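Local coordinates for protein DNA gyrase, B subunit, truncated (Myxococcus xanthus, PDB 3CWV) that probably contributes, as a gyrase B subunit of the type II topoisomerase family, to ATP-dependent breakage, passage and rejoining of double-stranded DNA, at residues F67-T72 against V147-G152; D115-G120 against T140-M145. One frame throughout, in Å; residues are numbered along the deposited sequence.

Interaction 1: F67-T72 against V147-G152; sequences FCTSRT and VSAERG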
loop_
_atom_site.group_PDB
_atom_site.type_symbol
_atom_site.label_atom_id
_atom_site.label_comp_id
_atom_site.label_asym_id
_atom_site.label_seq_id
_atom_site.Cartn_x
_atom_site.Cartn_y
_atom_site.Cartn_z
ATOM N N PHE A 67 -6.439 -8.390 -10.953
ATOM C CA PHE A 67 -6.213 -9.824 -10.763
ATOM C C PHE A 67 -5.088 -10.052 -9.765
ATOM O O PHE A 67 -4.086 -9.331 -9.781
ATOM C CB PHE A 67 -5.894 -10.522 -12.095
ATOM C CG PHE A 67 -5.461 -11.964 -11.925
ATOM C CD1 PHE A 67 -6.402 -12.971 -11.822
ATOM C CD2 PHE A 67 -4.110 -12.291 -11.828
ATOM C CE1 PHE A 67 -6.017 -14.301 -11.629
ATOM C CE2 PHE A 67 -3.711 -13.616 -11.641
ATOM C CZ PHE A 67 -4.665 -14.621 -11.548
ATOM N N CYS A 68 -5.256 -11.065 -8.904
ATOM C CA CYS A 68 -4.252 -11.434 -7.911
ATOM C C CYS A 68 -4.070 -12.945 -7.937
ATOM O O CYS A 68 -5.060 -13.650 -8.002
ATOM C CB CYS A 68 -4.763 -11.092 -6.522
ATOM S SG CYS A 68 -4.822 -9.364 -6.179
ATOM N N THR A 69 -2.828 -13.423 -7.882
ATOM C CA THR A 69 -2.569 -14.853 -7.714
ATOM C C THR A 69 -2.672 -15.152 -6.245
ATOM O O THR A 69 -2.620 -14.249 -5.408
ATOM C CB THR A 69 -1.152 -15.263 -8.233
ATOM O OG1 THR A 69 -0.156 -14.440 -7.610
ATOM C CG2 THR A 69 -1.073 -15.099 -9.762
ATOM N N SER A 70 -2.816 -16.427 -5.909
ATOM C CA SER A 70 -3.114 -16.806 -4.535
ATOM C C SER A 70 -2.850 -18.291 -4.374
ATOM O O SER A 70 -2.835 -19.029 -5.371
ATOM C CB SER A 70 -4.597 -16.524 -4.231
ATOM O OG SER A 70 -4.891 -16.737 -2.846
ATOM N N ARG A 71 -2.639 -18.725 -3.134
ATOM C CA ARG A 71 -2.677 -20.163 -2.839
ATOM C C ARG A 71 -3.854 -20.461 -1.924
ATOM O O ARG A 71 -4.096 -21.608 -1.584
ATOM C CB ARG A 71 -1.381 -20.628 -2.162
ATOM C CG ARG A 71 -0.218 -20.938 -3.112
ATOM C CD ARG A 71 1.088 -20.421 -2.504
ATOM N NE ARG A 71 1.194 -18.987 -2.767
ATOM C CZ ARG A 71 1.653 -18.073 -1.918
ATOM N NH1 ARG A 71 2.060 -18.414 -0.703
ATOM N NH2 ARG A 71 1.682 -16.799 -2.290
ATOM N N THR A 72 -4.597 -19.434 -1.510
ATOM C CA THR A 72 -5.665 -19.666 -0.522
ATOM C C THR A 72 -7.093 -19.223 -0.894
ATOM O O THR A 72 -8.068 -19.685 -0.286
ATOM C CB THR A 72 -5.317 -19.039 0.840
ATOM O OG1 THR A 72 -5.079 -17.626 0.662
ATOM C CG2 THR A 72 -4.095 -19.718 1.438
ATOM N N VAL A 147 -2.285 -14.499 -14.902
ATOM C CA VAL A 147 -0.948 -14.935 -14.492
ATOM C C VAL A 147 -1.176 -16.329 -13.931
ATOM O O VAL A 147 -1.999 -16.513 -13.037
ATOM C CB VAL A 147 -0.323 -14.047 -13.386
ATOM C CG1 VAL A 147 1.068 -14.590 -12.965
ATOM C CG2 VAL A 147 -0.232 -12.614 -13.839
ATOM N N SER A 148 -0.477 -17.316 -14.472
ATOM C CA SER A 148 -0.721 -18.701 -14.084
ATOM C C SER A 148 -0.248 -18.959 -12.667
ATOM O O SER A 148 0.829 -18.509 -12.270
ATOM C CB SER A 148 -0.033 -19.653 -15.068
ATOM O OG SER A 148 -0.712 -20.889 -15.071
ATOM N N ALA A 149 -1.074 -19.638 -11.877
ATOM C CA ALA A 149 -0.738 -19.912 -10.485
ATOM C C ALA A 149 -1.662 -20.990 -9.952
ATOM O O ALA A 149 -2.625 -21.340 -10.619
ATOM C CB ALA A 149 -0.868 -18.623 -9.634
ATOM N N GLU A 150 -1.424 -21.451 -8.725
ATOM C CA GLU A 150 -2.307 -22.449 -8.097
ATOM C C GLU A 150 -3.752 -21.939 -8.044
ATOM O O GLU A 150 -4.709 -22.665 -8.388
ATOM C CB GLU A 150 -1.849 -22.772 -6.668
ATOM C CG GLU A 150 -0.526 -23.478 -6.543
ATOM C CD GLU A 150 -0.243 -23.927 -5.100
ATOM O OE1 GLU A 150 -1.184 -23.942 -4.276
ATOM O OE2 GLU A 150 0.920 -24.272 -4.798
ATOM N N ARG A 151 -3.906 -20.687 -7.593
ATOM C CA ARG A 151 -5.214 -20.077 -7.505
ATOM C C ARG A 151 -5.098 -18.602 -7.904
ATOM O O ARG A 151 -4.003 -18.039 -7.970
ATOM C CB ARG A 151 -5.770 -20.132 -6.074
ATOM C CG ARG A 151 -5.834 -21.508 -5.464
ATOM C CD ARG A 151 -6.824 -21.540 -4.341
ATOM N NE ARG A 151 -6.606 -22.733 -3.539
ATOM C CZ ARG A 151 -7.286 -23.030 -2.447
ATOM N NH1 ARG A 151 -8.234 -22.207 -2.021
ATOM N NH2 ARG A 151 -6.987 -24.139 -1.767
ATOM N N GLY A 152 -6.243 -17.990 -8.166
ATOM C CA GLY A 152 -6.254 -16.553 -8.454
ATOM C C GLY A 152 -7.658 -16.018 -8.422
ATOM O O GLY A 152 -8.627 -16.776 -8.437
#

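Interaction 2: D115-G120 against T140-M145; sequences DIWADG and TPMEPM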
loop_
_atom_site.group_PDB
_atom_site.type_symbol
_atom_site.label_atom_id
_atom_site.label_comp_id
_atom_site.label_asym_id
_atom_site.label_seq_id
_atom_site.Cartn_x
_atom_site.Cartn_y
_atom_site.Cartn_z
ATOM N N ASP A 115 -14.075 -13.500 -11.002
ATOM C CA ASP A 115 -13.674 -14.865 -11.406
ATOM C C ASP A 115 -12.711 -15.417 -10.384
ATOM O O ASP A 115 -11.823 -14.711 -9.912
ATOM C CB ASP A 115 -13.006 -14.844 -12.769
ATOM C CG ASP A 115 -13.969 -14.514 -13.897
ATOM O OD1 ASP A 115 -14.636 -15.450 -14.381
ATOM O OD2 ASP A 115 -14.028 -13.330 -14.344
ATOM N N ILE A 116 -12.891 -16.683 -10.013
ATOM C CA ILE A 116 -12.016 -17.300 -9.031
ATOM C C ILE A 116 -11.538 -18.603 -9.683
ATOM O O ILE A 116 -12.360 -19.380 -10.170
ATOM C CB ILE A 116 -12.735 -17.630 -7.679
ATOM C CG1 ILE A 116 -13.514 -16.429 -7.100
ATOM C CG2 ILE A 116 -11.737 -18.150 -6.637
ATOM C CD1 ILE A 116 -15.023 -16.509 -7.373
ATOM N N TRP A 117 -10.224 -18.803 -9.720
ATOM C CA TRP A 117 -9.640 -20.023 -10.293
ATOM C C TRP A 117 -9.072 -20.792 -9.111
ATOM O O TRP A 117 -8.400 -20.211 -8.263
ATOM C CB TRP A 117 -8.490 -19.698 -11.265
ATOM C CG TRP A 117 -8.868 -19.090 -12.606
ATOM C CD1 TRP A 117 -9.020 -19.736 -13.791
ATOM C CD2 TRP A 117 -9.095 -17.690 -12.879
ATOM N NE1 TRP A 117 -9.340 -18.830 -14.789
ATOM C CE2 TRP A 117 -9.388 -17.570 -14.251
ATOM C CE3 TRP A 117 -9.091 -16.542 -12.083
ATOM C CZ2 TRP A 117 -9.669 -16.344 -14.854
ATOM C CZ3 TRP A 117 -9.371 -15.314 -12.678
ATOM C CH2 TRP A 117 -9.643 -15.221 -14.051
ATOM N N ALA A 118 -9.339 -22.100 -9.054
ATOM C CA ALA A 118 -8.793 -22.975 -8.003
ATOM C C ALA A 118 -9.016 -24.429 -8.429
ATOM O O ALA A 118 -10.031 -24.736 -9.034
ATOM C CB ALA A 118 -9.474 -22.723 -6.677
ATOM N N ASP A 119 -8.059 -25.310 -8.141
ATOM C CA ASP A 119 -8.244 -26.762 -8.390
ATOM C C ASP A 119 -8.547 -27.116 -9.832
ATOM O O ASP A 119 -9.384 -27.977 -10.103
ATOM C CB ASP A 119 -9.377 -27.308 -7.519
ATOM C CG ASP A 119 -9.151 -27.045 -6.047
ATOM O OD1 ASP A 119 -8.047 -27.385 -5.561
ATOM O OD2 ASP A 119 -10.072 -26.492 -5.384
ATOM N N GLY A 120 -7.887 -26.451 -10.762
ATOM C CA GLY A 120 -8.152 -26.683 -12.172
ATOM C C GLY A 120 -9.516 -26.242 -12.659
ATOM O O GLY A 120 -9.890 -26.530 -13.799
ATOM N N THR A 140 -16.894 -23.301 -17.708
ATOM C CA THR A 140 -16.407 -24.549 -18.314
ATOM C C THR A 140 -16.440 -24.435 -19.847
ATOM O O THR A 140 -17.474 -24.101 -20.430
ATOM C CB THR A 140 -17.242 -25.764 -17.848
ATOM O OG1 THR A 140 -18.601 -25.581 -18.245
ATOM C CG2 THR A 140 -17.216 -25.911 -16.327
ATOM N N PRO A 141 -15.293 -24.665 -20.509
ATOM C CA PRO A 141 -14.030 -25.010 -19.870
ATOM C C PRO A 141 -13.422 -23.751 -19.221
ATOM O O PRO A 141 -13.809 -22.637 -19.565
ATOM C CB PRO A 141 -13.166 -25.459 -21.054
ATOM C CG PRO A 141 -13.657 -24.591 -22.179
ATOM C CD PRO A 141 -15.152 -24.532 -21.973
ATOM N N MET A 142 -12.499 -23.978 -18.291
ATOM C CA MET A 142 -11.702 -22.966 -17.614
ATOM C C MET A 142 -11.017 -22.052 -18.630
ATOM O O MET A 142 -10.411 -22.517 -19.607
ATOM C CB MET A 142 -10.639 -23.676 -16.754
ATOM C CG MET A 142 -10.065 -22.853 -15.621
ATOM S SD MET A 142 -8.551 -23.501 -14.867
ATOM C CE MET A 142 -7.251 -22.753 -15.850
ATOM N N GLU A 143 -11.112 -20.746 -18.410
ATOM C CA GLU A 143 -10.452 -19.782 -19.276
ATOM C C GLU A 143 -9.082 -19.442 -18.699
ATOM O O GLU A 143 -8.849 -19.655 -17.504
ATOM C CB GLU A 143 -11.377 -18.577 -19.467
ATOM C CG GLU A 143 -12.711 -19.022 -20.065
ATOM C CD GLU A 143 -13.728 -17.907 -20.197
ATOM O OE1 GLU A 143 -13.459 -16.797 -19.682
ATOM O OE2 GLU A 143 -14.800 -18.151 -20.811
ATOM N N PRO A 144 -8.146 -18.942 -19.537
ATOM C CA PRO A 144 -6.785 -18.799 -19.023
ATOM C C PRO A 144 -6.657 -17.754 -17.909
ATOM O O PRO A 144 -7.280 -16.687 -17.979
ATOM C CB PRO A 144 -5.974 -18.353 -20.254
ATOM C CG PRO A 144 -6.862 -18.576 -21.442
ATOM C CD PRO A 144 -8.260 -18.490 -20.935
ATOM N N MET A 145 -5.856 -18.081 -16.900
ATOM C CA MET A 145 -5.546 -17.167 -15.807
ATOM C C MET A 145 -4.643 -16.081 -16.369
ATOM O O MET A 145 -3.731 -16.404 -17.116
ATOM C CB MET A 145 -4.782 -17.907 -14.703
ATOM C CG MET A 145 -5.536 -19.060 -14.078
ATOM S SD MET A 145 -4.635 -19.922 -12.788
ATOM C CE MET A 145 -4.584 -18.687 -11.487
#

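Interaction 1: F67-T72 against V147-G152
An antiparallel strand pair inside the large mixed sheet of the N-terminal domain, consistent with the GHKL-type ATPase fold of gyrase B, sets Thr69 against Gly152 and Ser70 against Arg151. Thr69 and Gly152 form a non-hydrogen-bonded pair. In the hydrogen-bonded pair next to it, Ser70 N donates to Arg151 O at 2.9 Å, while the return bond from Arg151 N to Ser70 O, at 3.0 Å, is weak. Before the strand, 147-150 runs as a loop whose apolar groups meet the Thr69 face of the sheet. The methyl CG2 of Thr69 lies 3.5 Å from Ala149 CB and also touches Val147 CB; its OG1, between the backbone N and the carbonyl carbon (chi1 54°), bonds to Asp53 on the neighbouring strand. Phe67, with CG anti to its backbone N (chi1 172°), reaches across to both ends of 147-152: CE2 lies 3.8 Å from Val147 CB, and CE1 lies 3.9 Å from Gly152 CA, where a side chain on that residue would collide with the ring. Past the paired residues, Glu150 and Arg71 touch without a salt bridge, OE1 of Glu150 resting 3.4 Å from Arg71 CG with the carboxylate and guanidinium planes 89° apart. Ser70 OG accepts from Thr72 N at 3.0 Å, an ST turn that bends the chain beyond the strand. Arg151 extends alongside residues 71-72, its NH1 bonded to Val73 O and one guanidinium face lying under Arg71 O, which sits 3.3 Å above the guanidinium plane toward its rim.

Interaction 2: D115-G120 against T140-M145
The indole of Trp117 carries Met145 on one face and Met142 at its edge, two Met-aromatic contacts that join the end of strand 109-118 to the loop leading toward strand 151-159. Met145 CG supplies a CH-pi contact, 3.7 Å from the centroid of the five-membered ring and 15° off its normal. The Met145 sulfur is oblique to the same ring, and the bend at chi3 (69°) turns CE back to within 4.0 Å of Trp117 CB. Met142 comes in near the ring plane: its CG is 3.8 Å from Trp117 CD1, and its SD lies 5.1 Å from the centroid of the five-membered ring. Between the two methionines along the loop, Glu143 O accepts a hydrogen bond from the indole N-H, with Trp117 NE1 to Glu143 O at 2.9 Å and an N-H...O angle of 150°, the acceptor lying slightly outside the ring plane. A leucine in place of Trp117 would probably leave Glu143 O without this donor and Met145 CG without an aromatic face to lie on. The Glu143 side chain turns to another partner, pairing through OE1 with Arg124, which also forms a salt bridge to Asp115; the shared arginine probably offsets the repulsion of the two acids. Gln122 OE1 accepts from Glu143 N, a further tie between the loop and strand 121-128. At the surface, just past the strand, Gly120 places its carbonyl beside the Met142 thioether, Gly120 O lying 3.5 Å from SD.

Interactions 1 and 2 lie about 10 Å apart, centre to centre, on the same side of the chain's centre, and both reach the same mixed sheet. Strand 151-159 is the element between them, flanked by strand 64-70 and by strand 109-118. The two contacts meet directly: Gly152 O and Trp117 N, 2.9 Å apart, probably form a hydrogen bond that continues the sheet from interaction 1 to interaction 2. Their aromatic residues also touch, Phe67 CE1 lying 3.7 Å from Trp117 CZ3, and Met145 CE packs 3.6 Å from Arg151 C. Along the chain, 115-120 and 140-145 are nested inside the loop closed by 67-72 and 147-152, and 140-145 runs almost directly into 147-152.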